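Side-chain contacts in mitochondrial enolase superfamily member 1 (Homo sapiens, PDB 4A35), which catalyses the magnesium-dependent dehydration of L-fuconate to 2-keto-3-deoxy-L-fuconate, a step in the breakdown of L-fucose: residues D230-C235 against A269-L274; I151-R154 against V159-E162. All coordinates share one frame; numbering follows the deposited sequence. Where two conformers were deposited one is given.

In the fold
Contact 2 comes first along the chain and closes before contact 1 opens. Their centres lie about 40 Å apart, and their nearest atoms are about 24 Å apart. Contact 2 is local. Both of its segments lie between helices 144-148 and 162-171, close to helix 89-97. Contact 1 spans a longer piece of chain. It lies in the outer helical layer of the C-terminal barrel domain, where the chain turns into strand 275-277. That strand carries Glu277, a magnesium ligand. Neither contact includes an annotated site residue, but the Cys235 side chain is about 9 Å from that of Lys223, the probable proton donor/acceptor. The two share no helix or strand.

Contact 1 of 2, residues D230-C235 against A269-L274; sequences DDMRRC and AKFKPL
Phe271 meets Cys235 and Met232 on one side of helix 228-242. Cys235 CB lies over the ring as a CH-pi contact, 3.5 Å from the Phe271 ring centroid and 11° off the ring normal. Cys235 SG makes an oblique sulfur-aromatic contact, 4.8 Å from the Phe271 ring centroid. Lys270 CG covers the opposite face of the ring, so the ring is held between its own neighbour in sequence and the helix. Met232 CG comes in at the ring edge, 3.7 Å from Phe271 CE2. The extended Lys270 chain crosses the Met232 side chain at about a right angle, bringing Lys270 NZ to 3.9 Å from Met232 SD.

Phe271 CG is anti to its carbonyl carbon (chi1 -59°), which sends the ring toward the helix. On another side of the helix, Asp230, Asp231, Arg233 and Arg234 form a salt-bridge network. Arg233 NE and NH2 both grip Asp230 OD1, and Arg233 NH2 is 2.8 Å from that oxygen. Arg234 NE reaches Asp230 OD2 at 2.9 Å. Arg234 NH2 is salt-bridged to Asp231 OD1 at 2.9 Å. It also hydrogen-bonds the backbone O of Lys223, the probable proton donor/acceptor. Met232 packs on helix 258-268. The contact thus packs helix 228-242 against the loop between helix 258-268 and strand 275-277, with strand 247-251 touching Cys235 and Phe271 through Met250.

Contact 2 of 2, residues I151-R154 against V159-E162; sequences IDFR and VLTE
Phe153 points its side chain at the 159-162 segment and packs against Leu160 and Glu162 and the backbone of Thr161. From CB, the ring carbon CG is anti to the carbonyl carbon (chi1 -70°), which carries the ring over to the 159-162 segment. On one flank of the ring, Phe153 CD1 lies 3.6 Å from Glu162 CG. In the conformer given here, Glu162 CG sits over one face as a CH-pi contact, displaced toward the rim and 24° off the normal. A second conformer of Glu162 was also deposited, so this contact is less certain. Ile151 CG2 lies over the opposite face, also toward the rim.

The segments belong to the connection between helices 144-148 and 162-171. Thr161 is the N-cap of the latter helix, and Glu162 is its first residue. The Thr161 side chain caps a backbone N just past the segment, and Thr161 N bonds Asp164 OD2. The ring of Phe153 thus packs against the start of this helix, where it also touches Ala165. Within the first segment, Asp152 OD1 accepts from Arg154 N, forming an Asx turn around Phe153. The other carboxylate oxygen of Asp152 pairs with Arg94 of helix 89-97.

On the other flank, Phe153 CD2 is 3.4 Å from Leu160 O, which lies at the ring edge near its plane. Phe153 CE2 is 3.8 Å from Leu160 CD2. The carbonyl oxygen Thr161 O approaches Phe153 CE2 obliquely, at 3.7 Å. At the far end of the ring, Phe153 CZ lies 4.0 Å from Glu162 CA.

Contact 1 of 2, residues D230-C235 against A269-L274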
loop_
_atom_site.group_PDB
_atom_site.type_symbol
_atom_site.label_atom_id
_atom_site.label_comp_id
_atom_site.label_asym_id
_atom_site.label_seq_id
_atom_site.Cartn_x
_atom_site.Cartn_y
_atom_site.Cartn_z
ATOM N N ASP A 230 -21.251 0.168 24.211
ATOM C CA ASP A 230 -20.082 -0.474 24.842
ATOM C C ASP A 230 -18.974 0.567 25.071
ATOM O O ASP A 230 -18.316 0.534 26.123
ATOM C CB ASP A 230 -19.551 -1.687 24.030
ATOM C CG ASP A 230 -18.460 -2.479 24.782
ATOM O OD1 ASP A 230 -18.781 -3.096 25.840
ATOM O OD2 ASP A 230 -17.295 -2.530 24.283
ATOM N N ASP A 231 -18.788 1.516 24.103
ATOM C CA ASP A 231 -17.786 2.571 24.252
ATOM C C ASP A 231 -18.148 3.477 25.423
ATOM O O ASP A 231 -17.286 3.816 26.217
ATOM C CB ASP A 231 -17.631 3.395 22.962
ATOM C CG ASP A 231 -17.036 2.652 21.785
ATOM O OD1 ASP A 231 -16.384 1.590 22.009
ATOM O OD2 ASP A 231 -17.197 3.137 20.631
ATOM N N MET A 232 -19.418 3.831 25.554
ATOM C CA MET A 232 -19.834 4.664 26.680
ATOM C C MET A 232 -19.664 3.925 28.008
ATOM O O MET A 232 -19.095 4.522 28.929
ATOM C CB MET A 232 -21.241 5.165 26.496
ATOM C CG MET A 232 -21.223 6.546 25.888
ATOM S SD MET A 232 -22.848 6.875 25.328
ATOM C CE MET A 232 -22.506 7.946 24.052
ATOM N N ARG A 233 -20.028 2.619 28.069
ATOM C CA ARG A 233 -19.841 1.783 29.264
ATOM C C ARG A 233 -18.351 1.788 29.719
ATOM O O ARG A 233 -18.077 2.050 30.889
ATOM C CB ARG A 233 -20.307 0.315 29.008
ATOM C CG ARG A 233 -19.810 -0.725 30.065
ATOM C CD ARG A 233 -20.180 -2.157 29.704
ATOM N NE ARG A 233 -19.248 -2.782 28.755
ATOM C CZ ARG A 233 -18.164 -3.494 29.084
ATOM N NH1 ARG A 233 -17.827 -3.662 30.369
ATOM N NH2 ARG A 233 -17.406 -4.041 28.134
ATOM N N ARG A 234 -17.409 1.490 28.799
ATOM C CA ARG A 234 -15.997 1.380 29.137
ATOM C C ARG A 234 -15.323 2.744 29.395
ATOM O O ARG A 234 -14.456 2.826 30.272
ATOM C CB ARG A 234 -15.226 0.555 28.087
ATOM C CG ARG A 234 -15.643 -0.941 28.066
ATOM C CD ARG A 234 -14.802 -1.737 27.078
ATOM N NE ARG A 234 -15.157 -1.275 25.752
ATOM C CZ ARG A 234 -14.352 -0.592 24.949
ATOM N NH1 ARG A 234 -13.072 -0.402 25.280
ATOM N NH2 ARG A 234 -14.809 -0.107 23.801
ATOM N N CYS A 235 -15.687 3.799 28.631
ATOM C CA CYS A 235 -15.121 5.133 28.836
ATOM C C CYS A 235 -15.585 5.668 30.189
ATOM O O CYS A 235 -14.780 6.247 30.903
ATOM C CB CYS A 235 -15.502 6.075 27.695
ATOM S SG CYS A 235 -14.633 5.729 26.154
ATOM N N ALA A 269 -17.497 12.848 23.293
ATOM C CA ALA A 269 -16.783 14.039 23.713
ATOM C C ALA A 269 -16.952 14.345 25.210
ATOM O O ALA A 269 -16.036 14.935 25.805
ATOM C CB ALA A 269 -17.224 15.242 22.879
ATOM N N LYS A 270 -18.050 13.859 25.844
ATOM C CA LYS A 270 -18.296 14.091 27.278
ATOM C C LYS A 270 -17.161 13.491 28.134
ATOM O O LYS A 270 -16.937 13.968 29.228
ATOM C CB LYS A 270 -19.666 13.539 27.718
ATOM C CG LYS A 270 -19.860 12.016 27.526
ATOM C CD LYS A 270 -21.310 11.632 27.838
ATOM C CE LYS A 270 -21.662 10.205 27.508
ATOM N NZ LYS A 270 -23.112 9.935 27.796
ATOM N N PHE A 271 -16.433 12.487 27.613
ATOM C CA PHE A 271 -15.339 11.850 28.357
ATOM C C PHE A 271 -14.036 12.671 28.253
ATOM O O PHE A 271 -13.022 12.308 28.857
ATOM C CB PHE A 271 -15.138 10.388 27.885
ATOM C CG PHE A 271 -16.404 9.580 28.087
ATOM C CD1 PHE A 271 -16.874 9.289 29.373
ATOM C CD2 PHE A 271 -17.145 9.132 26.995
ATOM C CE1 PHE A 271 -18.056 8.565 29.556
ATOM C CE2 PHE A 271 -18.313 8.399 27.175
ATOM C CZ PHE A 271 -18.769 8.116 28.463
ATOM N N LYS A 272 -14.091 13.813 27.540
ATOM C CA LYS A 272 -12.961 14.732 27.341
ATOM C C LYS A 272 -11.684 13.995 26.880
ATOM O O LYS A 272 -10.602 14.122 27.502
ATOM C CB LYS A 272 -12.661 15.591 28.594
ATOM C CG LYS A 272 -13.890 16.290 29.205
ATOM C CD LYS A 272 -14.555 17.238 28.236
ATOM C CE LYS A 272 -15.534 18.155 28.957
ATOM N NZ LYS A 272 -16.479 18.790 27.998
ATOM N N PRO A 273 -11.774 13.279 25.735
ATOM C CA PRO A 273 -10.556 12.625 25.197
ATOM C C PRO A 273 -9.516 13.644 24.672
ATOM O O PRO A 273 -9.901 14.656 24.079
ATOM C CB PRO A 273 -11.106 11.775 24.038
ATOM C CG PRO A 273 -12.337 12.465 23.593
ATOM C CD PRO A 273 -12.954 13.060 24.860
ATOM N N LEU A 274 -8.218 13.420 24.932
ATOM C CA LEU A 274 -7.182 14.309 24.343
ATOM C C LEU A 274 -7.177 14.206 22.796
ATOM O O LEU A 274 -7.075 15.206 22.044
ATOM C CB LEU A 274 -5.794 13.949 24.911
ATOM C CG LEU A 274 -4.601 14.664 24.217
ATOM C CD1 LEU A 274 -4.642 16.197 24.494
ATOM C CD2 LEU A 274 -3.280 14.085 24.683
#

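Contact 2 of 2, residues I151-R154 against V159-E162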
loop_
_atom_site.group_PDB
_atom_site.type_symbol
_atom_site.label_atom_id
_atom_site.label_comp_id
_atom_site.label_asym_id
_atom_site.label_seq_id
_atom_site.Cartn_x
_atom_site.Cartn_y
_atom_site.Cartn_z
ATOM N N ILE A 151 19.050 9.305 4.426
ATOM C CA ILE A 151 17.648 9.515 4.099
ATOM C C ILE A 151 17.365 9.752 2.623
ATOM O O ILE A 151 18.005 10.584 1.980
ATOM C CB ILE A 151 17.104 10.727 4.939
ATOM C CG1 ILE A 151 17.210 10.482 6.477
ATOM C CG2 ILE A 151 15.673 11.073 4.510
ATOM C CD1 ILE A 151 17.152 11.818 7.251
ATOM N N ASP A 152 16.340 9.042 2.108
ATOM C CA ASP A 152 15.821 9.279 0.771
ATOM C C ASP A 152 14.761 10.395 0.829
ATOM O O ASP A 152 13.720 10.194 1.426
ATOM C CB ASP A 152 15.234 7.963 0.166
ATOM C CG ASP A 152 15.013 8.013 -1.347
ATOM O OD1 ASP A 152 15.043 9.146 -1.939
ATOM O OD2 ASP A 152 14.844 6.949 -1.941
ATOM N N PHE A 153 15.008 11.546 0.136
ATOM C CA PHE A 153 14.122 12.705 0.102
ATOM C C PHE A 153 13.188 12.682 -1.106
ATOM O O PHE A 153 12.405 13.620 -1.265
ATOM C CB PHE A 153 14.907 14.026 0.120
ATOM C CG PHE A 153 15.569 14.282 1.457
ATOM C CD1 PHE A 153 16.805 13.699 1.768
ATOM C CD2 PHE A 153 14.967 15.107 2.399
ATOM C CE1 PHE A 153 17.424 13.954 2.990
ATOM C CE2 PHE A 153 15.606 15.393 3.618
ATOM C CZ PHE A 153 16.810 14.800 3.916
ATOM N N ARG A 154 13.230 11.619 -1.933
ATOM C CA ARG A 154 12.309 11.598 -3.076
ATOM C C ARG A 154 10.849 11.813 -2.616
ATOM O O ARG A 154 10.416 11.231 -1.624
ATOM C CB ARG A 154 12.450 10.313 -3.938
ATOM C CG ARG A 154 11.543 10.367 -5.172
ATOM C CD ARG A 154 11.962 9.350 -6.300
ATOM N NE ARG A 154 11.756 7.967 -5.854
ATOM C CZ ARG A 154 11.985 6.884 -6.605
ATOM N NH1 ARG A 154 12.519 7.007 -7.825
ATOM N NH2 ARG A 154 11.758 5.663 -6.110
ATOM N N VAL A 159 8.501 19.924 0.597
ATOM C CA VAL A 159 8.229 20.405 1.984
ATOM C C VAL A 159 9.512 20.365 2.844
ATOM O O VAL A 159 9.607 21.088 3.818
ATOM C CB VAL A 159 7.066 19.661 2.706
ATOM C CG1 VAL A 159 5.774 19.735 1.913
ATOM C CG2 VAL A 159 7.417 18.200 3.078
ATOM N N LEU A 160 10.470 19.514 2.488
ATOM C CA LEU A 160 11.702 19.303 3.285
ATOM C C LEU A 160 12.844 18.913 2.364
ATOM O O LEU A 160 12.954 17.749 1.928
ATOM C CB LEU A 160 11.462 18.204 4.362
ATOM C CG LEU A 160 12.642 17.903 5.323
ATOM C CD1 LEU A 160 12.634 18.867 6.567
ATOM C CD2 LEU A 160 12.601 16.414 5.773
ATOM N N THR A 161 13.684 19.912 2.042
ATOM C CA THR A 161 14.896 19.662 1.262
ATOM C C THR A 161 15.977 19.114 2.204
ATOM O O THR A 161 15.811 19.130 3.440
ATOM C CB THR A 161 15.388 20.972 0.594
ATOM O OG1 THR A 161 15.794 21.904 1.625
ATOM C CG2 THR A 161 14.328 21.624 -0.334
ATOM N N GLU A 162 17.080 18.632 1.619
ATOM C CA GLU A 162 18.245 18.181 2.395
ATOM C C GLU A 162 18.750 19.342 3.263
ATOM O O GLU A 162 19.081 19.146 4.423
ATOM C CB GLU A 162 19.355 17.694 1.457
ATOM C CG GLU A 162 19.048 16.373 0.787
ATOM C CD GLU A 162 20.111 15.846 -0.156
ATOM O OE1 GLU A 162 21.308 15.939 0.195
ATOM O OE2 GLU A 162 19.750 15.332 -1.242
#